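Local structure of endoglucanase (Clostridium thermocellum, 2EEX) at residues 446-451 with 463-468. The protein is the family 44 catalytic module of the multidomain enzyme CelJ, an endoglucanase that cleaves beta-1,4-glucosidic bonds of cellulose and probably also of xyloglucan. The protein carries 1 engineered substitution. Sequence-based numbering, arbitrary orientation.
Sequences LHIILL and FSIDSS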
ATOM      1  N   LEU A 446     -22.439 -11.606 -10.075  1.00 12.40           N
ATOM      2  CA  LEU A 446     -21.428 -10.848 -10.796  1.00 10.12           C
ATOM      3  C   LEU A 446     -21.360  -9.432 -10.233  1.00  9.74           C
ATOM      4  O   LEU A 446     -22.349  -8.696 -10.253  1.00  8.83           O
ATOM      5  CB  LEU A 446     -21.765 -10.803 -12.289  1.00  9.93           C
ATOM      6  CG  LEU A 446     -20.848  -9.976 -13.190  1.00 10.93           C
ATOM      7  CD1 LEU A 446     -19.426 -10.542 -13.153  1.00 12.16           C
ATOM      8  CD2 LEU A 446     -21.385 -10.001 -14.610  1.00 13.18           C
ATOM      9  N   HIS A 447     -20.184  -9.076  -9.725  1.00  7.18           N
ATOM     10  CA  HIS A 447     -19.940  -7.765  -9.138  1.00  7.61           C
ATOM     11  C   HIS A 447     -19.304  -6.838 -10.160  1.00  8.43           C
ATOM     12  O   HIS A 447     -18.384  -7.233 -10.882  1.00  6.93           O
ATOM     13  CB  HIS A 447     -19.014  -7.911  -7.933  1.00  9.55           C
ATOM     14  CG  HIS A 447     -19.658  -8.576  -6.757  1.00  8.71           C
ATOM     15  ND1 HIS A 447     -20.133  -7.870  -5.674  1.00  9.77           N
ATOM     16  CD2 HIS A 447     -19.907  -9.881  -6.494  1.00 11.56           C
ATOM     17  CE1 HIS A 447     -20.643  -8.710  -4.791  1.00  9.95           C
ATOM     18  NE2 HIS A 447     -20.519  -9.938  -5.266  1.00 11.14           N
ATOM     19  N   ILE A 448     -19.788  -5.602 -10.211  1.00  8.08           N
ATOM     20  CA  ILE A 448     -19.260  -4.630 -11.152  1.00  8.77           C
ATOM     21  C   ILE A 448     -19.041  -3.258 -10.528  1.00  8.80           C
ATOM     22  O   ILE A 448     -19.974  -2.663  -9.994  1.00  8.08           O
ATOM     23  CB  ILE A 448     -20.214  -4.433 -12.362  1.00 10.23           C
ATOM     24  CG1 ILE A 448     -20.466  -5.770 -13.068  1.00 11.48           C
ATOM     25  CG2 ILE A 448     -19.605  -3.436 -13.343  1.00 10.68           C
ATOM     26  CD1 ILE A 448     -21.580  -5.709 -14.108  1.00 14.40           C
ATOM     27  N   ILE A 449     -17.805  -2.767 -10.582  1.00  7.25           N
ATOM     28  CA  ILE A 449     -17.506  -1.428 -10.082  1.00  8.12           C
ATOM     29  C   ILE A 449     -17.573  -0.573 -11.347  1.00  6.87           C
ATOM     30  O   ILE A 449     -16.805  -0.789 -12.286  1.00  6.24           O
ATOM     31  CB  ILE A 449     -16.082  -1.310  -9.488  1.00  7.82           C
ATOM     32  CG1 ILE A 449     -15.947  -2.172  -8.226  1.00  9.87           C
ATOM     33  CG2 ILE A 449     -15.776   0.160  -9.177  1.00  9.23           C
ATOM     34  CD1 ILE A 449     -16.791  -1.719  -7.044  1.00  8.23           C
ATOM     35  N   LEU A 450     -18.502   0.377 -11.375  1.00  7.46           N
ATOM     36  CA  LEU A 450     -18.680   1.247 -12.536  1.00  7.37           C
ATOM     37  C   LEU A 450     -18.454   2.698 -12.142  1.00  8.03           C
ATOM     38  O   LEU A 450     -19.199   3.247 -11.324  1.00  7.13           O
ATOM     39  CB  LEU A 450     -20.097   1.076 -13.100  1.00  6.73           C
ATOM     40  CG  LEU A 450     -20.500   1.997 -14.260  1.00  7.00           C
ATOM     41  CD1 LEU A 450     -19.594   1.755 -15.455  1.00  7.95           C
ATOM     42  CD2 LEU A 450     -21.955   1.734 -14.630  1.00  8.23           C
ATOM     43  N   LEU A 451     -17.439   3.319 -12.740  1.00  7.61           N
ATOM     44  CA  LEU A 451     -17.094   4.702 -12.430  1.00  7.72           C
ATOM     45  C   LEU A 451     -17.298   5.650 -13.601  1.00  9.28           C
ATOM     46  O   LEU A 451     -16.737   5.451 -14.678  1.00  8.71           O
ATOM     47  CB  LEU A 451     -15.627   4.785 -11.979  1.00  8.01           C
ATOM     48  CG  LEU A 451     -15.196   3.784 -10.899  1.00  6.65           C
ATOM     49  CD1 LEU A 451     -13.708   3.945 -10.600  1.00  6.31           C
ATOM     50  CD2 LEU A 451     -16.028   3.997  -9.649  1.00  6.76           C
ATOM     51  N   PHE A 463     -24.459  -2.404 -21.387  1.00 11.87           N
ATOM     52  CA  PHE A 463     -23.776  -3.612 -20.950  1.00 12.74           C
ATOM     53  C   PHE A 463     -24.132  -4.836 -21.783  1.00 14.36           C
ATOM     54  O   PHE A 463     -25.291  -5.042 -22.147  1.00 13.41           O
ATOM     55  CB  PHE A 463     -24.119  -3.922 -19.490  1.00 12.61           C
ATOM     56  CG  PHE A 463     -23.364  -3.098 -18.490  1.00 12.46           C
ATOM     57  CD1 PHE A 463     -22.261  -3.627 -17.828  1.00 14.61           C
ATOM     58  CD2 PHE A 463     -23.771  -1.805 -18.184  1.00 12.36           C
ATOM     59  CE1 PHE A 463     -21.572  -2.882 -16.874  1.00 14.14           C
ATOM     60  CE2 PHE A 463     -23.093  -1.049 -17.232  1.00 13.75           C
ATOM     61  CZ  PHE A 463     -21.990  -1.591 -16.575  1.00 13.50           C
ATOM     62  N   SER A 464     -23.113  -5.636 -22.071  1.00 13.34           N
ATOM     63  CA  SER A 464     -23.251  -6.890 -22.804  1.00 15.94           C
ATOM     64  C   SER A 464     -22.385  -7.847 -21.999  1.00 14.86           C
ATOM     65  O   SER A 464     -21.176  -7.648 -21.893  1.00 13.63           O
ATOM     66  CB  SER A 464     -22.703  -6.764 -24.228  1.00 17.89           C
ATOM     67  OG  SER A 464     -23.502  -5.880 -24.991  1.00 24.16           O
ATOM     68  N   ILE A 465     -23.010  -8.869 -21.425  1.00 14.81           N
ATOM     69  CA  ILE A 465     -22.300  -9.827 -20.595  1.00 15.19           C
ATOM     70  C   ILE A 465     -22.431 -11.273 -21.059  1.00 17.75           C
ATOM     71  O   ILE A 465     -23.520 -11.727 -21.412  1.00 16.71           O
ATOM     72  CB  ILE A 465     -22.814  -9.766 -19.144  1.00 14.24           C
ATOM     73  CG1 ILE A 465     -22.699  -8.337 -18.611  1.00 13.41           C
ATOM     74  CG2 ILE A 465     -22.037 -10.741 -18.272  1.00 12.20           C
ATOM     75  CD1 ILE A 465     -23.423  -8.126 -17.311  1.00 13.42           C
ATOM     76  N   ASP A 466     -21.307 -11.987 -21.053  1.00 19.79           N
ATOM     77  CA  ASP A 466     -21.277 -13.398 -21.413  1.00 22.13           C
ATOM     78  C   ASP A 466     -21.043 -14.147 -20.106  1.00 21.80           C
ATOM     79  O   ASP A 466     -20.010 -13.975 -19.459  1.00 20.38           O
ATOM     80  CB  ASP A 466     -20.139 -13.701 -22.387  1.00 27.65           C
ATOM     81  CG  ASP A 466     -20.285 -12.965 -23.702  1.00 33.66           C
ATOM     82  OD1 ASP A 466     -21.395 -12.988 -24.280  1.00 36.92           O
ATOM     83  OD2 ASP A 466     -19.285 -12.369 -24.164  1.00 38.48           O
ATOM     84  N   SER A 467     -22.011 -14.967 -19.719  1.00 21.75           N
ATOM     85  CA  SER A 467     -21.924 -15.728 -18.480  1.00 23.36           C
ATOM     86  C   SER A 467     -22.670 -17.042 -18.620  1.00 24.00           C
ATOM     87  O   SER A 467     -23.471 -17.209 -19.534  1.00 24.82           O
ATOM     88  CB  SER A 467     -22.536 -14.920 -17.334  1.00 22.43           C
ATOM     89  OG  SER A 467     -22.662 -15.711 -16.167  1.00 22.83           O
ATOM     90  N   SER A 468     -22.409 -17.976 -17.714  1.00 25.96           N
ATOM     91  CA  SER A 468     -23.094 -19.262 -17.754  1.00 27.85           C
ATOM     92  C   SER A 468     -24.474 -19.079 -17.132  1.00 28.05           C
ATOM     93  O   SER A 468     -25.355 -19.921 -17.292  1.00 29.05           O
ATOM     94  CB  SER A 468     -22.305 -20.322 -16.977  1.00 27.07           C
ATOM     95  OG  SER A 468     -22.280 -20.036 -15.590  1.00 28.94           O
TER
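Ser-467 OG, gripped by Lys-469 N, Tyr-471 OH and, weakly, Asp-443 OD2, all outside both segments, lies just beyond an apolar contact whose nearest pair is Leu-446 and Ile-465. These two side chains come together tip to tip: Leu-446 CD2 lies 3.8 Å from Ile-465 CG2 and 3.9 Å from Ile-465 CD1, so one methyl settles against both ends of the branched isoleucine. Further along, Ile-448 has its CD1 carried outward by an extended chain (chi2 170°), and that methyl reaches Phe-463 CE1 at 4.0 Å and, more loosely, Ile-465 CD1 at 4.4 Å. Ile-448 CG2 adds a second touch on the same ring carbon, the isoleucine passing alongside the phenylalanine as each extends from its own strand. Leu-450 approaches Phe-463 differently: its CD2 sits at the ring edge, in the ring plane, 3.9 Å from Phe-463 CZ and nearly as close to CE2. The CG of Leu-450 is anti to the backbone N (chi1 175°), beside the carbonyl carbon, and the second torsion then sets CD2 at the ring edge, while the ring itself stacks with Phe-500 of the adjoining strand.

The strands belong to the beta-sandwich that accompanies the TIM barrel in family 44 enzymes. Strand 442-452 bonds through its backbone to 508-514 and 432-439, whereas 459-466 lies between 8-22 and 499-504; the axes of segments 446-451 and 463-466 approach to 11.3 Å, with N-to-C directions 145° apart. Alternate residues of 446-451 point toward the other segment, Leu-446 meeting Ile-465, Leu-450 meeting Phe-463, and Ile-448 both. With no hydrogen bond passing between the two segments, cohesion between them rests on apolar contact among five buried side chains and the exclusion of water.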